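N-acetylmuramoyl-L-alanine amidase amiD (Escherichia coli, PDB 3D2Y) hydrolyses, with one bound zinc ion, the amide bond between N-acetylmuramoyl groups and L-amino acids in cell-wall glycopeptides, including anhydro-muramoyl peptides. Local coordinates at residues I131-K135 with Q173-G177; V31-T37 with I101-N107; V59-P63 with E123-A129; I143-N147 with K257-D261. All blocks are in the same frame, centred on the assembly; numbering follows the deposited sequence.

Interaction 1: residues I131-K135 with Q173-G177; sequences IPLAK and QQGIG
A Schellman motif that ends helix 168-173 supplies one half of this contact, and Ile176, the residue after its C-prime glycine Gly175, packs onto Ile131, Ala134 and Lys135 of helix 124-141. The motif is closed by a bond from Ile176 N to Leu171 O. Ile176 rests on helix 124-141 with its CD1 methyl leading. With CG1 beside the backbone N (chi1 -52°) and chi2 extended, CD1 lies 3.5 Å from Ile131 O and 3.9 Å from Ile131 CG2. Ala134 CB meets Ile176 CD1 at 3.8 Å and Ile176 CG2 at 4.0 Å, while Lys135 CG closes over Ile176 CD1 at 3.8 Å, its chain crossing the isoleucine at about a right angle. Farther out the lysine bends at its last two torsions, and NZ donates to Gln174 O over 3.2 Å, tilted 22° from the carbonyl plane. This exposed ammonium thus grips a carbonyl next to the helix end. Gln174 folds at chi2 and lays NE2 4.0 Å from Ile131 CG2. Leu171 also touches Ile131. The contact of Ile176 with Leu171 of its own helix is the apolar C''-to-C3 pairing characteristic of a Schellman motif, here extended onto helix 124-141.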
loop_
_atom_site.group_PDB
_atom_site.type_symbol
_atom_site.label_atom_id
_atom_site.label_comp_id
_atom_site.label_asym_id
_atom_site.label_seq_id
_atom_site.Cartn_x
_atom_site.Cartn_y
_atom_site.Cartn_z
ATOM N N ILE A 131 2.415 -12.601 -5.099
ATOM C CA ILE A 131 1.899 -13.245 -3.864
ATOM C C ILE A 131 3.013 -13.844 -2.952
ATOM O O ILE A 131 3.101 -13.452 -1.814
ATOM C CB ILE A 131 0.705 -14.241 -4.200
ATOM C CG1 ILE A 131 -0.512 -13.421 -4.654
ATOM C CG2 ILE A 131 0.390 -15.203 -2.990
ATOM C CD1 ILE A 131 -1.695 -14.256 -5.352
ATOM N N PRO A 132 3.874 -14.763 -3.463
ATOM C CA PRO A 132 4.940 -15.325 -2.597
ATOM C C PRO A 132 5.999 -14.310 -2.117
ATOM O O PRO A 132 6.551 -14.470 -1.031
ATOM C CB PRO A 132 5.550 -16.422 -3.461
ATOM C CG PRO A 132 5.240 -15.993 -4.863
ATOM C CD PRO A 132 3.896 -15.379 -4.805
ATOM N N LEU A 133 6.256 -13.266 -2.897
ATOM C CA LEU A 133 7.194 -12.233 -2.497
ATOM C C LEU A 133 6.579 -11.393 -1.374
ATOM O O LEU A 133 7.204 -11.170 -0.331
ATOM C CB LEU A 133 7.568 -11.360 -3.710
ATOM C CG LEU A 133 8.348 -10.070 -3.373
ATOM C CD1 LEU A 133 9.733 -10.383 -2.733
ATOM C CD2 LEU A 133 8.427 -9.151 -4.599
ATOM N N ALA A 134 5.337 -10.954 -1.561
ATOM C CA ALA A 134 4.618 -10.230 -0.467
ATOM C C ALA A 134 4.520 -11.078 0.813
ATOM O O ALA A 134 4.779 -10.574 1.896
ATOM C CB ALA A 134 3.232 -9.792 -0.939
ATOM N N LYS A 135 4.183 -12.364 0.679
ATOM C CA LYS A 135 4.082 -13.246 1.843
ATOM C C LYS A 135 5.416 -13.317 2.595
ATOM O O LYS A 135 5.449 -13.257 3.821
ATOM C CB LYS A 135 3.592 -14.656 1.444
ATOM C CG LYS A 135 2.112 -14.655 1.040
ATOM C CD LYS A 135 1.612 -16.014 0.606
ATOM C CE LYS A 135 0.818 -16.663 1.722
ATOM N NZ LYS A 135 -0.287 -17.551 1.167
ATOM N N GLN A 173 -7.456 -12.658 0.374
ATOM C CA GLN A 173 -7.805 -14.079 0.495
ATOM C C GLN A 173 -6.578 -14.995 0.579
ATOM O O GLN A 173 -6.685 -16.128 1.067
ATOM C CB GLN A 173 -8.742 -14.486 -0.632
ATOM C CG GLN A 173 -10.115 -13.821 -0.490
ATOM C CD GLN A 173 -10.960 -13.916 -1.742
ATOM O OE1 GLN A 173 -10.499 -14.376 -2.787
ATOM N NE2 GLN A 173 -12.215 -13.483 -1.640
ATOM N N GLN A 174 -5.437 -14.494 0.109
ATOM C CA GLN A 174 -4.126 -15.147 0.251
ATOM C C GLN A 174 -3.334 -14.708 1.520
ATOM O O GLN A 174 -2.147 -15.061 1.703
ATOM C CB GLN A 174 -3.295 -14.919 -1.023
ATOM C CG GLN A 174 -3.905 -15.499 -2.282
ATOM C CD GLN A 174 -3.845 -17.000 -2.306
ATOM O OE1 GLN A 174 -4.851 -17.666 -2.537
ATOM N NE2 GLN A 174 -2.658 -17.551 -2.059
ATOM N N GLY A 175 -3.993 -13.939 2.384
ATOM C CA GLY A 175 -3.407 -13.453 3.642
ATOM C C GLY A 175 -2.552 -12.213 3.473
ATOM O O GLY A 175 -1.747 -11.879 4.353
ATOM N N ILE A 176 -2.714 -11.544 2.332
ATOM C CA ILE A 176 -1.987 -10.307 2.023
ATOM C C ILE A 176 -2.885 -9.069 2.029
ATOM O O ILE A 176 -3.603 -8.792 1.066
ATOM C CB ILE A 176 -1.254 -10.374 0.686
ATOM C CG1 ILE A 176 -0.370 -11.644 0.618
ATOM C CG2 ILE A 176 -0.449 -9.048 0.423
ATOM C CD1 ILE A 176 0.132 -11.974 -0.801
ATOM N N GLY A 177 -2.754 -8.284 3.084
ATOM C CA GLY A 177 -3.507 -7.026 3.230
ATOM C C GLY A 177 -4.861 -7.151 3.907
ATOM O O GLY A 177 -5.391 -8.256 4.137
#

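Interaction 2: residues V31-T37 with I101-N107; sequences VLVIHYT and IGIELEN
His35 and Glu104 stand side by side on adjacent parallel strands, 31-36 and 100-105, which carry a zinc ligand and the proton acceptor of the active site. The dense part is the opposite sheet face, where Leu32 CD1 touches both Ile101 CG2 and Ile103 CD1, 3.7 Å from each, and Ile34 CG2 meets Leu105 CD1 at 3.6 Å. Backbone bonds are straight in the middle (Ile103 N to Val33 O, 173°) and bend toward the end, where Leu105 N reaches His35 O from above the carbonyl plane. On the catalytic face, Glu104 bends at chi2 (-101°) and brings OE2 to 3.0 Å from His35 CB, carboxylate and imidazole planes 30° apart, with OE1 3.3 Å from Thr37 CG2. His35 NE2 is hydrogen-bonded to His84 ND1. With an alanine at Glu104 the site would probably lose its proton acceptor and gain a gap beside His35 CB and Thr37 CG2. Asn107 N gives buried Thr37 OG1, bonded also to Asp39 O, a weak 3.4 Å bond. The loose side is partly exposed Glu106, which leads away to Ala61 N. Strand 148-150 flanks strand 31-36, strand 57-59 flanks 100-105, and Ile101 and Ile103 pack on Ile137 of helix 124-141.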
loop_
_atom_site.group_PDB
_atom_site.type_symbol
_atom_site.label_atom_id
_atom_site.label_comp_id
_atom_site.label_asym_id
_atom_site.label_seq_id
_atom_site.Cartn_x
_atom_site.Cartn_y
_atom_site.Cartn_z
ATOM N N VAL A 31 5.802 -1.315 6.784
ATOM C CA VAL A 31 4.852 -0.990 5.725
ATOM C C VAL A 31 5.312 -1.568 4.380
ATOM O O VAL A 31 6.521 -1.560 4.066
ATOM C CB VAL A 31 4.565 0.564 5.669
ATOM C CG1 VAL A 31 3.688 0.941 4.484
ATOM C CG2 VAL A 31 3.909 1.072 7.012
ATOM N N LEU A 32 4.360 -2.145 3.665
ATOM C CA LEU A 32 4.594 -2.612 2.276
ATOM C C LEU A 32 3.732 -1.821 1.337
ATOM O O LEU A 32 2.486 -1.900 1.403
ATOM C CB LEU A 32 4.247 -4.090 2.152
ATOM C CG LEU A 32 4.513 -4.774 0.816
ATOM C CD1 LEU A 32 5.988 -4.554 0.414
ATOM C CD2 LEU A 32 4.124 -6.287 0.796
ATOM N N VAL A 33 4.386 -1.046 0.465
ATOM C CA VAL A 33 3.698 -0.165 -0.481
ATOM C C VAL A 33 3.670 -0.723 -1.950
ATOM O O VAL A 33 4.707 -1.020 -2.521
ATOM C CB VAL A 33 4.324 1.261 -0.522
ATOM C CG1 VAL A 33 3.535 2.150 -1.470
ATOM C CG2 VAL A 33 4.353 1.904 0.873
ATOM N N ILE A 34 2.476 -0.812 -2.536
ATOM C CA ILE A 34 2.321 -1.292 -3.917
ATOM C C ILE A 34 2.203 -0.126 -4.908
ATOM O O ILE A 34 1.422 0.803 -4.687
ATOM C CB ILE A 34 1.097 -2.249 -4.065
ATOM C CG1 ILE A 34 1.146 -3.332 -2.980
ATOM C CG2 ILE A 34 1.116 -2.926 -5.403
ATOM C CD1 ILE A 34 2.415 -4.238 -3.041
ATOM N N HIS A 35 2.975 -0.200 -5.991
ATOM C CA HIS A 35 2.989 0.831 -7.050
ATOM C C HIS A 35 2.733 0.203 -8.397
ATOM O O HIS A 35 2.982 -1.013 -8.550
ATOM C CB HIS A 35 4.400 1.476 -7.165
ATOM C CG HIS A 35 4.892 2.142 -5.911
ATOM N ND1 HIS A 35 4.742 3.495 -5.688
ATOM C CD2 HIS A 35 5.567 1.649 -4.845
ATOM C CE1 HIS A 35 5.271 3.799 -4.517
ATOM N NE2 HIS A 35 5.762 2.693 -3.974
ATOM N N TYR A 36 2.314 1.002 -9.379
ATOM C CA TYR A 36 2.583 0.665 -10.802
ATOM C C TYR A 36 3.601 1.634 -11.418
ATOM O O TYR A 36 3.798 2.760 -10.929
ATOM C CB TYR A 36 1.322 0.528 -11.718
ATOM C CG TYR A 36 0.393 1.727 -11.756
ATOM C CD1 TYR A 36 0.853 3.016 -12.100
ATOM C CD2 TYR A 36 -0.969 1.587 -11.425
ATOM C CE1 TYR A 36 -0.008 4.113 -12.076
ATOM C CE2 TYR A 36 -1.848 2.691 -11.443
ATOM C CZ TYR A 36 -1.353 3.953 -11.751
ATOM O OH TYR A 36 -2.190 5.071 -11.754
ATOM N N THR A 37 4.186 1.217 -12.535
ATOM C CA THR A 37 5.308 1.949 -13.137
ATOM C C THR A 37 4.824 3.032 -14.086
ATOM O O THR A 37 5.508 4.029 -14.301
ATOM C CB THR A 37 6.255 1.001 -13.929
ATOM O OG1 THR A 37 5.593 0.358 -15.037
ATOM C CG2 THR A 37 6.832 -0.037 -13.065
ATOM N N ILE A 101 8.874 -1.034 2.563
ATOM C CA ILE A 101 9.399 -1.664 1.343
ATOM C C ILE A 101 8.478 -1.296 0.191
ATOM O O ILE A 101 7.285 -1.243 0.364
ATOM C CB ILE A 101 9.502 -3.179 1.561
ATOM C CG1 ILE A 101 10.722 -3.429 2.446
ATOM C CG2 ILE A 101 9.663 -3.907 0.232
ATOM C CD1 ILE A 101 10.915 -4.808 2.883
ATOM N N GLY A 102 9.056 -0.996 -0.980
ATOM C CA GLY A 102 8.268 -0.533 -2.126
ATOM C C GLY A 102 8.395 -1.577 -3.206
ATOM O O GLY A 102 9.498 -2.021 -3.519
ATOM N N ILE A 103 7.253 -2.034 -3.693
ATOM C CA ILE A 103 7.187 -2.936 -4.852
ATOM C C ILE A 103 6.552 -2.223 -6.019
ATOM O O ILE A 103 5.388 -1.774 -5.931
ATOM C CB ILE A 103 6.436 -4.243 -4.534
ATOM C CG1 ILE A 103 7.209 -5.010 -3.454
ATOM C CG2 ILE A 103 6.306 -5.124 -5.813
ATOM C CD1 ILE A 103 6.443 -6.163 -2.904
ATOM N N GLU A 104 7.286 -2.176 -7.129
ATOM C CA GLU A 104 6.776 -1.599 -8.380
ATOM C C GLU A 104 6.375 -2.722 -9.350
ATOM O O GLU A 104 7.136 -3.679 -9.579
ATOM C CB GLU A 104 7.843 -0.713 -9.024
ATOM C CG GLU A 104 8.050 0.637 -8.316
ATOM C CD GLU A 104 7.368 1.749 -9.049
ATOM O OE1 GLU A 104 7.360 1.705 -10.284
ATOM O OE2 GLU A 104 6.879 2.693 -8.427
ATOM N N LEU A 105 5.177 -2.567 -9.896
ATOM C CA LEU A 105 4.518 -3.486 -10.829
ATOM C C LEU A 105 4.439 -2.825 -12.203
ATOM O O LEU A 105 3.856 -1.745 -12.365
ATOM C CB LEU A 105 3.127 -3.835 -10.313
ATOM C CG LEU A 105 2.957 -4.334 -8.865
ATOM C CD1 LEU A 105 1.487 -4.667 -8.566
ATOM C CD2 LEU A 105 3.805 -5.577 -8.662
ATOM N N GLU A 106 5.037 -3.480 -13.183
ATOM C CA GLU A 106 4.995 -2.962 -14.548
ATOM C C GLU A 106 3.541 -3.021 -14.989
ATOM O O GLU A 106 2.968 -4.099 -15.130
ATOM C CB GLU A 106 5.866 -3.760 -15.503
ATOM C CG GLU A 106 5.800 -3.240 -16.962
ATOM C CD GLU A 106 6.248 -4.251 -18.042
ATOM O OE1 GLU A 106 5.987 -3.966 -19.220
ATOM O OE2 GLU A 106 6.857 -5.290 -17.727
ATOM N N ASN A 107 2.952 -1.855 -15.190
ATOM C CA ASN A 107 1.548 -1.771 -15.584
ATOM C C ASN A 107 1.370 -0.348 -16.093
ATOM O O ASN A 107 2.002 0.559 -15.563
ATOM C CB ASN A 107 0.648 -2.096 -14.365
ATOM C CG ASN A 107 -0.837 -1.797 -14.633
ATOM O OD1 ASN A 107 -1.283 -0.635 -14.525
ATOM N ND2 ASN A 107 -1.608 -2.837 -15.007
#

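Interaction 3: residues V59-P63 with E123-A129; sequences VPAVP and EPAQIQA
Glu123, at the N-cap position of helix 124-141, meets the loop 59-63 through its aliphatic part: CB lies 3.1 Å from Ala61 O, and CG sits 3.8 Å from Ala61 CB. Val62 crosses this glutamate chain at about a right angle, its CG2 methyl 4.0 Å from Glu123 CG. In the first helical turn Ala125 offers a single methyl, whose CB faces the other branch of the same valine, CG1, at 4.0 Å, so that Val62 straddles the start of the helix with one methyl on each residue. Pro63 CD lies more loosely against the backbone of Ala125 and Gln126.

Gln126 carries the polar part. Its CG points opposite the backbone N (chi1 -179°) and the chain stays extended, which carries the amide along the loop to where NE2 lies 3.0 Å from Pro60 O and 3.1 Å from Val59 O. Both bonds are weak, bent to 131-132° at the hydrogen; the stronger partner of NE2 is Glu106 O. One amide nitrogen thus lies within bonding distance of three carbonyls, two of them held weakly, where strand 57-59 of the amidase sheet runs out beside strand 100-105, and it ties the ends of these two strands to the start of the helix packed on them. Val59 CG1 runs against the methylene part of the same side chain.

One turn farther on, Ala129 places CB 3.8 Å from Pro63 CG, with Val59 CG1 at the looser distance of 4.2 Å. Pro70 of strand 69-70 touches both Pro63 and Ala129 here.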
loop_
_atom_site.group_PDB
_atom_site.type_symbol
_atom_site.label_atom_id
_atom_site.label_comp_id
_atom_site.label_asym_id
_atom_site.label_seq_id
_atom_site.Cartn_x
_atom_site.Cartn_y
_atom_site.Cartn_z
ATOM N N VAL A 59 8.487 -5.852 -10.599
ATOM C CA VAL A 59 7.866 -7.070 -11.128
ATOM C C VAL A 59 7.415 -6.823 -12.582
ATOM O O VAL A 59 6.575 -5.961 -12.804
ATOM C CB VAL A 59 6.640 -7.534 -10.288
ATOM C CG1 VAL A 59 6.218 -8.968 -10.751
ATOM C CG2 VAL A 59 7.006 -7.539 -8.744
ATOM N N PRO A 60 7.976 -7.574 -13.568
ATOM C CA PRO A 60 7.465 -7.371 -14.937
ATOM C C PRO A 60 5.958 -7.710 -15.035
ATOM O O PRO A 60 5.413 -8.410 -14.192
ATOM C CB PRO A 60 8.295 -8.368 -15.777
ATOM C CG PRO A 60 9.459 -8.715 -14.985
ATOM C CD PRO A 60 9.005 -8.627 -13.536
ATOM N N ALA A 61 5.324 -7.269 -16.099
ATOM C CA ALA A 61 3.915 -7.585 -16.357
ATOM C C ALA A 61 3.701 -9.085 -16.470
ATOM O O ALA A 61 2.693 -9.597 -16.004
ATOM C CB ALA A 61 3.463 -6.920 -17.644
ATOM N N VAL A 62 4.614 -9.766 -17.166
ATOM C CA VAL A 62 4.619 -11.215 -17.231
ATOM C C VAL A 62 6.076 -11.574 -16.983
ATOM O O VAL A 62 6.897 -11.531 -17.905
ATOM C CB VAL A 62 4.066 -11.761 -18.569
ATOM C CG1 VAL A 62 4.071 -13.330 -18.545
ATOM C CG2 VAL A 62 2.616 -11.196 -18.792
ATOM N N PRO A 63 6.414 -11.912 -15.728
ATOM C CA PRO A 63 7.788 -12.253 -15.395
ATOM C C PRO A 63 8.247 -13.495 -16.162
ATOM O O PRO A 63 7.447 -14.437 -16.360
ATOM C CB PRO A 63 7.732 -12.541 -13.883
ATOM C CG PRO A 63 6.487 -11.847 -13.401
ATOM C CD PRO A 63 5.527 -11.987 -14.554
ATOM N N GLU A 123 -2.009 -8.277 -15.308
ATOM C CA GLU A 123 -1.737 -9.609 -15.776
ATOM C C GLU A 123 -1.802 -10.594 -14.623
ATOM O O GLU A 123 -1.183 -10.396 -13.586
ATOM C CB GLU A 123 -0.374 -9.683 -16.491
ATOM C CG GLU A 123 -0.008 -8.468 -17.356
ATOM C CD GLU A 123 -0.949 -8.182 -18.538
ATOM O OE1 GLU A 123 -1.827 -9.024 -18.884
ATOM O OE2 GLU A 123 -0.773 -7.087 -19.140
ATOM N N PRO A 124 -2.643 -11.636 -14.751
ATOM C CA PRO A 124 -2.611 -12.622 -13.664
ATOM C C PRO A 124 -1.207 -13.239 -13.354
ATOM O O PRO A 124 -0.946 -13.581 -12.197
ATOM C CB PRO A 124 -3.609 -13.709 -14.107
ATOM C CG PRO A 124 -4.179 -13.254 -15.458
ATOM C CD PRO A 124 -3.710 -11.863 -15.746
ATOM N N ALA A 125 -0.316 -13.359 -14.348
ATOM C CA ALA A 125 1.046 -13.911 -14.106
ATOM C C ALA A 125 1.795 -13.018 -13.073
ATOM O O ALA A 125 2.500 -13.505 -12.172
ATOM C CB ALA A 125 1.806 -13.976 -15.343
ATOM N N GLN A 126 1.622 -11.710 -13.221
ATOM C CA GLN A 126 2.233 -10.728 -12.311
ATOM C C GLN A 126 1.725 -10.880 -10.890
ATOM O O GLN A 126 2.517 -10.914 -9.941
ATOM C CB GLN A 126 1.964 -9.315 -12.821
ATOM C CG GLN A 126 2.561 -8.171 -11.972
ATOM C CD GLN A 126 2.415 -6.828 -12.645
ATOM O OE1 GLN A 126 1.298 -6.273 -12.760
ATOM N NE2 GLN A 126 3.539 -6.297 -13.129
ATOM N N ILE A 127 0.413 -10.977 -10.738
ATOM C CA ILE A 127 -0.173 -11.154 -9.395
ATOM C C ILE A 127 0.352 -12.475 -8.799
ATOM O O ILE A 127 0.743 -12.556 -7.613
ATOM C CB ILE A 127 -1.736 -11.150 -9.515
ATOM C CG1 ILE A 127 -2.250 -9.810 -10.140
ATOM C CG2 ILE A 127 -2.398 -11.465 -8.182
ATOM C CD1 ILE A 127 -1.803 -8.518 -9.384
ATOM N N GLN A 128 0.428 -13.506 -9.640
ATOM C CA GLN A 128 0.883 -14.814 -9.166
ATOM C C GLN A 128 2.336 -14.774 -8.630
ATOM O O GLN A 128 2.689 -15.477 -7.665
ATOM C CB GLN A 128 0.714 -15.883 -10.282
ATOM C CG GLN A 128 -0.741 -16.438 -10.487
ATOM C CD GLN A 128 -1.539 -16.630 -9.179
ATOM O OE1 GLN A 128 -2.470 -15.870 -8.885
ATOM N NE2 GLN A 128 -1.172 -17.636 -8.398
ATOM N N ALA A 129 3.171 -13.961 -9.277
ATOM C CA ALA A 129 4.571 -13.721 -8.883
ATOM C C ALA A 129 4.647 -12.889 -7.610
ATOM O O ALA A 129 5.470 -13.161 -6.696
ATOM C CB ALA A 129 5.307 -13.024 -10.038
#

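Interaction 4: residues I143-N147 with K257-D261; sequences IKPEN and KYGQD
The side-chain carboxylate of Asp261, the C-terminal residue, is held by two basic groups: Lys144 NZ forms a salt bridge to OD1 at 3.0 Å, and Arg91 NE holds OD2 in a second one. The side chains of Lys144 and Asp261 come from opposite directions, the lysine bent at chi3 and chi4, and its ammonium meets OD1 from above the carboxylate plane, 50° out of it. Glu146 brings another acid into this cluster, OE2 standing 3.8 Å from Asp261 OD2 with the carboxylate planes 34° apart. Like charges at that spacing are probably tolerated because Lys144 and Arg91 lie among them, the latter in a long, weak ion pair with Glu146 OE2.

The contact joins the last turn of helix 245-258 and the C-terminal tail after it to the short 3-10 segment 145-146 that leads into strand 148-150 of the amidase sheet. Gly259, with positive phi, turns the chain out of the helix so that Asp261 can reach back toward the loop.

The apolar part is built on Tyr258. Pro145 CB approaches the ring carbon CE1 to 3.7 Å, the two side chains crossing at about a right angle. Glu146 slides past the tyrosine in the opposite direction, OE1 lying 3.5 Å from Tyr258 CD1. An alanine at Glu146 would probably open a gap beside the tyrosine ring and leave Arg91 without its weaker acidic partner. At the far end of the ring, Tyr258 OH bonds to Trp179 N. Lys257 CG lies over one ring face, 3.8 Å above its plane and offset toward the rim.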
loop_
_atom_site.group_PDB
_atom_site.type_symbol
_atom_site.label_atom_id
_atom_site.label_comp_id
_atom_site.label_asym_id
_atom_site.label_seq_id
_atom_site.Cartn_x
_atom_site.Cartn_y
_atom_site.Cartn_z
ATOM N N ILE A 143 4.599 -7.758 9.203
ATOM C CA ILE A 143 3.837 -6.615 8.735
ATOM C C ILE A 143 2.356 -6.903 8.944
ATOM O O ILE A 143 1.904 -7.997 8.627
ATOM C CB ILE A 143 4.154 -6.352 7.243
ATOM C CG1 ILE A 143 5.600 -5.876 7.135
ATOM C CG2 ILE A 143 3.142 -5.350 6.652
ATOM C CD1 ILE A 143 6.025 -5.460 5.707
ATOM N N LYS A 144 1.630 -5.965 9.567
ATOM C CA LYS A 144 0.208 -6.160 9.910
ATOM C C LYS A 144 -0.584 -5.937 8.642
ATOM O O LYS A 144 -0.114 -5.169 7.799
ATOM C CB LYS A 144 -0.251 -5.146 10.954
ATOM C CG LYS A 144 0.333 -5.442 12.325
ATOM C CD LYS A 144 -0.218 -4.528 13.388
ATOM C CE LYS A 144 0.494 -3.175 13.374
ATOM N NZ LYS A 144 0.577 -2.583 14.762
ATOM N N PRO A 145 -1.753 -6.631 8.484
ATOM C CA PRO A 145 -2.483 -6.544 7.225
ATOM C C PRO A 145 -2.784 -5.087 6.776
ATOM O O PRO A 145 -2.663 -4.771 5.592
ATOM C CB PRO A 145 -3.762 -7.341 7.500
ATOM C CG PRO A 145 -3.395 -8.311 8.590
ATOM C CD PRO A 145 -2.420 -7.531 9.449
ATOM N N GLU A 146 -3.208 -4.231 7.698
ATOM C CA GLU A 146 -3.572 -2.834 7.345
ATOM C C GLU A 146 -2.381 -1.995 6.834
ATOM O O GLU A 146 -2.566 -0.913 6.284
ATOM C CB GLU A 146 -4.293 -2.117 8.499
ATOM C CG GLU A 146 -3.402 -1.810 9.666
ATOM C CD GLU A 146 -3.289 -2.935 10.699
ATOM O OE1 GLU A 146 -3.626 -4.107 10.443
ATOM O OE2 GLU A 146 -2.808 -2.632 11.803
ATOM N N ASN A 147 -1.171 -2.521 6.987
ATOM C CA ASN A 147 0.016 -1.813 6.527
ATOM C C ASN A 147 0.548 -2.334 5.182
ATOM O O ASN A 147 1.670 -2.031 4.772
ATOM C CB ASN A 147 1.053 -1.808 7.665
ATOM C CG ASN A 147 0.596 -0.949 8.834
ATOM O OD1 ASN A 147 -0.026 0.076 8.636
ATOM N ND2 ASN A 147 0.895 -1.376 10.051
ATOM N N LYS A 257 -12.092 -4.220 12.808
ATOM C CA LYS A 257 -11.221 -5.380 12.667
ATOM C C LYS A 257 -9.718 -5.122 12.894
ATOM O O LYS A 257 -9.029 -5.952 13.509
ATOM C CB LYS A 257 -11.480 -6.031 11.308
ATOM C CG LYS A 257 -10.834 -7.415 11.104
ATOM C CD LYS A 257 -11.225 -7.998 9.752
ATOM C CE LYS A 257 -10.457 -9.296 9.479
ATOM N NZ LYS A 257 -10.667 -9.844 8.088
ATOM N N TYR A 258 -9.217 -3.976 12.440
ATOM C CA TYR A 258 -7.767 -3.714 12.439
ATOM C C TYR A 258 -7.335 -2.567 13.352
ATOM O O TYR A 258 -6.132 -2.363 13.600
ATOM C CB TYR A 258 -7.300 -3.418 11.021
ATOM C CG TYR A 258 -7.554 -4.550 10.077
ATOM C CD1 TYR A 258 -6.717 -5.671 10.063
ATOM C CD2 TYR A 258 -8.639 -4.511 9.189
ATOM C CE1 TYR A 258 -6.956 -6.758 9.196
ATOM C CE2 TYR A 258 -8.885 -5.556 8.326
ATOM C CZ TYR A 258 -8.045 -6.688 8.335
ATOM O OH TYR A 258 -8.249 -7.714 7.447
ATOM N N GLY A 259 -8.308 -1.782 13.830
ATOM C CA GLY A 259 -7.993 -0.668 14.692
ATOM C C GLY A 259 -7.213 0.436 14.000
ATOM O O GLY A 259 -7.236 0.563 12.756
ATOM N N GLN A 260 -6.518 1.225 14.823
ATOM C CA GLN A 260 -5.891 2.479 14.384
ATOM C C GLN A 260 -4.411 2.607 14.784
ATOM O O GLN A 260 -3.721 3.536 14.346
ATOM C CB GLN A 260 -6.710 3.686 14.900
ATOM C CG GLN A 260 -6.806 3.761 16.382
ATOM C CD GLN A 260 -7.795 4.811 16.827
ATOM O OE1 GLN A 260 -7.597 6.006 16.602
ATOM N NE2 GLN A 260 -8.871 4.371 17.441
ATOM N N ASP A 261 -3.950 1.648 15.583
ATOM C CA ASP A 261 -2.667 1.694 16.308
ATOM C C ASP A 261 -2.599 2.814 17.376
ATOM O O ASP A 261 -2.848 2.585 18.576
ATOM C CB ASP A 261 -1.472 1.673 15.331
ATOM C CG ASP A 261 -1.391 0.357 14.558
ATOM O OD1 ASP A 261 -1.663 -0.696 15.186
ATOM O OD2 ASP A 261 -1.091 0.360 13.334
ATOM O OXT ASP A 261 -2.318 3.982 17.079
#

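In the fold
Interaction 2 holds the catalytic residues: His35 lies about 3 Å from His151 and Asp161, side chain to side chain, the other zinc ligands, and the bound peptide packs on His35, Tyr36 and Glu104 and bonds to Thr37 O. Interaction 3 continues the sheet, Glu106 N and Val59 O being 2.9 Å apart in a probable hydrogen bond. Interactions 1 and 3 use successive turns of helix 124-141, and Leu133 CD2 packs 4.0 Å from Ile103 CD1. Interaction 4 joins on through Leu32 N and Asn147 O, 2.9 Å apart, and touches interaction 1 where Gly177 C lies 3.8 Å from Pro145 CB; its centre is about 26 Å from that of interaction 3.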